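Local coordinates for protein tropomodulin (Caenorhabditis elegans, PDB 1PGV) that probably caps the pointed end of actin filaments, blocking their elongation and depolymerization, with this chain forming its C-terminal domain, at residues S61-A66 with E73-A78; L114-L119 with N143-D148. One frame throughout, in Å; residues are numbered along the deposited sequence.

In the fold
This C-terminal domain of tropomodulin has a leucine-rich-repeat-like build: five parallel strands in the same order as in the sequence, with helices in the connections between them. Contact 1 comes first along the chain and joins helix 56-66 to the strand that follows it, 74-76, in the first half of the fold. Contact 2 comes wholly after it and joins helix 112-121 to helix 143-155, neighbours in the helical layer. The two centres lie 21 Å apart on opposite sides of the chain's centre, with about 8 Å between nearest atoms. Contact 1 therefore fastens helix to sheet, and contact 2 fastens helix to helix farther along the same curved stack.

Contact 1. Residues S61-A66 with E73-A78; sequences SLIEAA and EKFSLA
With CG anti to the backbone N (chi1 -171°), F75 pushes its ring out of strand 74-76 toward helix 56-66, and L62 reaches back with the same first torsion, its CG also anti to the backbone N (chi1 177°). L62 and F75 thus reach past one another from opposing sides. L62 CD2 comes in near the ring plane, at the edge, 3.9 Å from F75 CE1, while L62 CG lies 4.0 Å from F75 CZ. I63 works on another part of the rim: its CG1 sits near the ring plane 4.0 Å from F75 CE2, and its side chain runs roughly perpendicular to that of F75. The far end of the ring is thus held between a leucine and an isoleucine from successive helix positions. A66, one turn on from L62, adds a looser touch, its CB 4.5 Å from F75 CE2.

This is the return half of a beta-alpha-beta unit, strand 45-47, helix 56-66, strand 74-76; the helix runs nearly antiparallel to the strand, at 167°, with the axes 11.4 Å apart. L77, just past the end of strand 74-76, covers one face of the ring, its CD1 3.7 Å above the plane and over the centre, and the other methyl, L77 CD2, meets I63 CD1 at 4.2 Å. Were F75 an alanine, L62 and I63 would probably lose the ring edge they pack on and L77 CD1 the face beneath it, opening a gap between helix and sheet. Beyond the two segments, L90 and L93 of helix 90-96 also touch F75, while I33 and L36 of helix 29-37 touch L62 from the preceding helix.

Contact 2. Residues L114-L119 with N143-D148; sequences LLARLL and NQVEMD
A116 meets helix 143-155 through its CB, which lies 4.0 Å from V145 CG1 and 3.8 Å from D148 OD2. V145 and D148 stand three residues apart on helix 143-155, so the methyl of A116 touches two side chains about one turn apart. Because A116 has no more than a methyl, the backbones come close, with the CA atoms of A116 and V145 6.0 Å apart. D148 extends its carboxylate toward helix 112-121 with CG anti to its backbone N (chi1 -178°), and the turn about CB-CG (chi2 -32°) sets OD2 against the methyl and OD1 toward a water. That water donates to A116 O and to D148 OD1, 2.8 Å from each, and bridges the helices where no direct hydrogen bond spans the two segments.

Farther out, R120 of helix 112-121 forms a salt bridge through NE with D148 OD1, tying the carboxylate to the helix that carries A116. L115 and L119 reach M149 of helix 143-155, continuing the apolar seam between the two helices, and E146 OE1 and OE2 accept backbone N-H groups of S168 and A167. With both the water and R120 on OD1, the D148 carboxylate is likely to remain ionised, its negative charge balanced by arginine while OD2 lies against a methyl.

Contact 1. Residues S61-A66 with E73-A78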
loop_
_atom_site.group_PDB
_atom_site.type_symbol
_atom_site.label_atom_id
_atom_site.label_comp_id
_atom_site.label_asym_id
_atom_site.label_seq_id
_atom_site.Cartn_x
_atom_site.Cartn_y
_atom_site.Cartn_z
ATOM N N SER A 61 15.154 4.160 5.364
ATOM C CA SER A 61 15.425 3.425 6.595
ATOM C C SER A 61 14.132 3.137 7.360
ATOM O O SER A 61 14.008 2.104 8.021
ATOM C CB SER A 61 16.406 4.205 7.479
ATOM O OG SER A 61 15.933 5.514 7.741
ATOM N N LEU A 62 13.171 4.051 7.260
ATOM C CA LEU A 62 11.881 3.887 7.926
ATOM C C LEU A 62 11.144 2.699 7.308
ATOM O O LEU A 62 10.648 1.822 8.016
ATOM C CB LEU A 62 11.040 5.154 7.766
ATOM C CG LEU A 62 9.620 5.106 8.345
ATOM C CD1 LEU A 62 9.682 4.936 9.865
ATOM C CD2 LEU A 62 8.880 6.380 7.978
ATOM N N ILE A 63 11.074 2.680 5.979
ATOM C CA ILE A 63 10.413 1.595 5.263
ATOM C C ILE A 63 11.066 0.267 5.617
ATOM O O ILE A 63 10.387 -0.718 5.897
ATOM C CB ILE A 63 10.495 1.803 3.731
ATOM C CG1 ILE A 63 9.632 2.999 3.330
ATOM C CG2 ILE A 63 10.054 0.539 3.007
ATOM C CD1 ILE A 63 9.825 3.464 1.897
ATOM N N GLU A 64 12.393 0.246 5.610
ATOM C CA GLU A 64 13.136 -0.965 5.930
ATOM C C GLU A 64 12.847 -1.397 7.367
ATOM O O GLU A 64 12.726 -2.586 7.659
ATOM C CB GLU A 64 14.637 -0.715 5.743
ATOM C CG GLU A 64 15.518 -1.929 5.986
ATOM C CD GLU A 64 16.993 -1.632 5.756
ATOM O OE1 GLU A 64 17.819 -2.555 5.908
ATOM O OE2 GLU A 64 17.328 -0.474 5.421
ATOM N N ALA A 65 12.732 -0.422 8.260
ATOM C CA ALA A 65 12.455 -0.712 9.665
ATOM C C ALA A 65 11.078 -1.361 9.809
ATOM O O ALA A 65 10.910 -2.330 10.552
ATOM C CB ALA A 65 12.515 0.570 10.477
ATOM N N ALA A 66 10.101 -0.822 9.087
ATOM C CA ALA A 66 8.734 -1.335 9.133
ATOM C C ALA A 66 8.654 -2.828 8.820
ATOM O O ALA A 66 7.730 -3.513 9.269
ATOM C CB ALA A 66 7.854 -0.548 8.168
ATOM N N GLU A 73 -0.053 -1.571 11.541
ATOM C CA GLU A 73 -1.330 -1.737 10.859
ATOM C C GLU A 73 -1.595 -0.678 9.804
ATOM O O GLU A 73 -2.312 -0.926 8.833
ATOM C CB GLU A 73 -2.472 -1.718 11.882
ATOM C CG GLU A 73 -2.534 -2.961 12.748
ATOM C CD GLU A 73 -3.567 -2.853 13.856
ATOM O OE1 GLU A 73 -4.523 -2.061 13.713
ATOM O OE2 GLU A 73 -3.422 -3.574 14.862
ATOM N N LYS A 74 -1.036 0.509 10.001
ATOM C CA LYS A 74 -1.231 1.597 9.053
ATOM C C LYS A 74 0.077 2.325 8.791
ATOM O O LYS A 74 0.784 2.714 9.719
ATOM C CB LYS A 74 -2.271 2.586 9.578
ATOM C CG LYS A 74 -3.640 1.979 9.829
ATOM C CD LYS A 74 -4.627 3.035 10.310
ATOM C CE LYS A 74 -6.002 2.434 10.566
ATOM N NZ LYS A 74 -6.988 3.476 10.974
ATOM N N PHE A 75 0.398 2.500 7.513
ATOM C CA PHE A 75 1.624 3.180 7.123
ATOM C C PHE A 75 1.251 4.160 6.022
ATOM O O PHE A 75 0.830 3.760 4.937
ATOM C CB PHE A 75 2.651 2.153 6.634
ATOM C CG PHE A 75 4.029 2.721 6.413
ATOM C CD1 PHE A 75 4.433 3.887 7.056
ATOM C CD2 PHE A 75 4.939 2.064 5.588
ATOM C CE1 PHE A 75 5.724 4.390 6.883
ATOM C CE2 PHE A 75 6.233 2.559 5.410
ATOM C CZ PHE A 75 6.623 3.723 6.059
ATOM N N SER A 76 1.376 5.452 6.313
ATOM C CA SER A 76 1.011 6.473 5.342
ATOM C C SER A 76 2.177 7.404 5.031
ATOM O O SER A 76 2.803 7.961 5.938
ATOM C CB SER A 76 -0.176 7.286 5.861
ATOM O OG SER A 76 -0.727 8.098 4.840
ATOM N N LEU A 77 2.461 7.558 3.740
ATOM C CA LEU A 77 3.545 8.417 3.273
ATOM C C LEU A 77 3.021 9.293 2.145
ATOM O O LEU A 77 3.725 9.541 1.162
ATOM C CB LEU A 77 4.712 7.586 2.733
ATOM C CG LEU A 77 5.204 6.352 3.482
ATOM C CD1 LEU A 77 4.221 5.204 3.278
ATOM C CD2 LEU A 77 6.582 5.960 2.952
ATOM N N ALA A 78 1.782 9.748 2.278
ATOM C CA ALA A 78 1.173 10.590 1.260
ATOM C C ALA A 78 1.859 11.946 1.189
ATOM O O ALA A 78 2.257 12.510 2.206
ATOM C CB ALA A 78 -0.313 10.779 1.550
#

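Contact 2. Residues L114-L119 with N143-D148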
loop_
_atom_site.group_PDB
_atom_site.type_symbol
_atom_site.label_atom_id
_atom_site.label_comp_id
_atom_site.label_asym_id
_atom_site.label_seq_id
_atom_site.Cartn_x
_atom_site.Cartn_y
_atom_site.Cartn_z
ATOM N N LEU A 114 5.852 0.747 -10.938
ATOM C CA LEU A 114 6.142 0.414 -9.551
ATOM C C LEU A 114 4.837 0.132 -8.808
ATOM O O LEU A 114 4.758 -0.816 -8.028
ATOM C CB LEU A 114 6.901 1.546 -8.860
ATOM C CG LEU A 114 7.247 1.262 -7.393
ATOM C CD1 LEU A 114 7.959 -0.077 -7.270
ATOM C CD2 LEU A 114 8.110 2.384 -6.848
ATOM N N LEU A 115 3.819 0.948 -9.062
ATOM C CA LEU A 115 2.518 0.759 -8.419
ATOM C C LEU A 115 1.964 -0.622 -8.743
ATOM O O LEU A 115 1.388 -1.286 -7.885
ATOM C CB LEU A 115 1.531 1.835 -8.869
ATOM C CG LEU A 115 1.857 3.251 -8.384
ATOM C CD1 LEU A 115 0.753 4.209 -8.817
ATOM C CD2 LEU A 115 2.002 3.248 -6.857
ATOM N N ALA A 116 2.141 -1.058 -9.990
ATOM C CA ALA A 116 1.670 -2.375 -10.383
ATOM C C ALA A 116 2.401 -3.439 -9.570
ATOM O O ALA A 116 1.800 -4.418 -9.134
ATOM C CB ALA A 116 1.906 -2.600 -11.889
ATOM N N ARG A 117 3.702 -3.259 -9.367
ATOM C CA ARG A 117 4.466 -4.230 -8.597
ATOM C C ARG A 117 4.010 -4.228 -7.134
ATOM O O ARG A 117 3.898 -5.283 -6.515
ATOM C CB ARG A 117 5.960 -3.922 -8.678
ATOM C CG ARG A 117 6.544 -4.092 -10.077
ATOM C CD ARG A 117 8.015 -3.697 -10.099
ATOM N NE ARG A 117 8.815 -4.562 -9.238
ATOM C CZ ARG A 117 10.023 -4.251 -8.778
ATOM N NH1 ARG A 117 10.577 -3.087 -9.095
ATOM N NH2 ARG A 117 10.676 -5.105 -8.001
ATOM N N LEU A 118 3.741 -3.044 -6.592
ATOM C CA LEU A 118 3.294 -2.954 -5.200
ATOM C C LEU A 118 1.961 -3.689 -5.013
ATOM O O LEU A 118 1.791 -4.449 -4.054
ATOM C CB LEU A 118 3.147 -1.490 -4.771
ATOM C CG LEU A 118 4.426 -0.640 -4.770
ATOM C CD1 LEU A 118 4.081 0.776 -4.339
ATOM C CD2 LEU A 118 5.473 -1.251 -3.849
ATOM N N LEU A 119 1.017 -3.470 -5.924
ATOM C CA LEU A 119 -0.278 -4.144 -5.834
ATOM C C LEU A 119 -0.151 -5.651 -6.025
ATOM O O LEU A 119 -0.827 -6.429 -5.360
ATOM C CB LEU A 119 -1.262 -3.583 -6.865
ATOM C CG LEU A 119 -2.241 -2.512 -6.385
ATOM C CD1 LEU A 119 -3.034 -1.986 -7.569
ATOM C CD2 LEU A 119 -3.187 -3.110 -5.337
ATOM N N ASN A 143 -2.203 0.845 -20.646
ATOM C CA ASN A 143 -2.895 -0.428 -20.741
ATOM C C ASN A 143 -2.256 -1.605 -20.013
ATOM O O ASN A 143 -2.936 -2.326 -19.281
ATOM C CB ASN A 143 -3.100 -0.806 -22.210
ATOM C CG ASN A 143 -4.001 -2.009 -22.375
ATOM O OD1 ASN A 143 -5.159 -1.996 -21.947
ATOM N ND2 ASN A 143 -3.477 -3.064 -22.990
ATOM N N GLN A 144 -0.960 -1.812 -20.202
ATOM C CA GLN A 144 -0.314 -2.942 -19.559
ATOM C C GLN A 144 -0.419 -2.904 -18.039
ATOM O O GLN A 144 -0.685 -3.929 -17.404
ATOM C CB GLN A 144 1.146 -3.032 -19.994
ATOM C CG GLN A 144 1.298 -3.304 -21.484
ATOM C CD GLN A 144 2.693 -3.759 -21.869
ATOM O OE1 GLN A 144 2.964 -4.028 -23.038
ATOM N NE2 GLN A 144 3.581 -3.855 -20.887
ATOM N N VAL A 145 -0.230 -1.726 -17.460
ATOM C CA VAL A 145 -0.310 -1.590 -16.015
ATOM C C VAL A 145 -1.737 -1.847 -15.525
ATOM O O VAL A 145 -1.940 -2.568 -14.550
ATOM C CB VAL A 145 0.161 -0.197 -15.558
ATOM C CG1 VAL A 145 -0.229 0.035 -14.094
ATOM C CG2 VAL A 145 1.681 -0.097 -15.705
ATOM N N GLU A 146 -2.725 -1.272 -16.201
ATOM C CA GLU A 146 -4.111 -1.482 -15.790
ATOM C C GLU A 146 -4.516 -2.953 -15.855
ATOM O O GLU A 146 -5.230 -3.450 -14.978
ATOM C CB GLU A 146 -5.049 -0.623 -16.641
ATOM C CG GLU A 146 -4.896 0.866 -16.358
ATOM C CD GLU A 146 -6.126 1.660 -16.739
ATOM O OE1 GLU A 146 -7.189 1.040 -16.928
ATOM O OE2 GLU A 146 -6.036 2.900 -16.830
ATOM N N MET A 147 -4.047 -3.666 -16.879
ATOM C CA MET A 147 -4.373 -5.082 -17.016
ATOM C C MET A 147 -3.707 -5.892 -15.905
ATOM O O MET A 147 -4.276 -6.863 -15.402
ATOM C CB MET A 147 -3.927 -5.588 -18.389
ATOM C CG MET A 147 -4.517 -4.771 -19.522
ATOM S SD MET A 147 -6.315 -4.871 -19.611
ATOM C CE MET A 147 -6.599 -4.455 -21.334
ATOM N N ASP A 148 -2.505 -5.477 -15.523
ATOM C CA ASP A 148 -1.747 -6.134 -14.462
ATOM C C ASP A 148 -2.539 -5.961 -13.159
ATOM O O ASP A 148 -2.883 -6.935 -12.477
ATOM C CB ASP A 148 -0.386 -5.449 -14.318
ATOM C CG ASP A 148 0.500 -6.089 -13.265
ATOM O OD1 ASP A 148 -0.023 -6.617 -12.251
ATOM O OD2 ASP A 148 1.739 -6.045 -13.436
HETATM O O HOH W 1 -0.738 -5.086 -10.031
#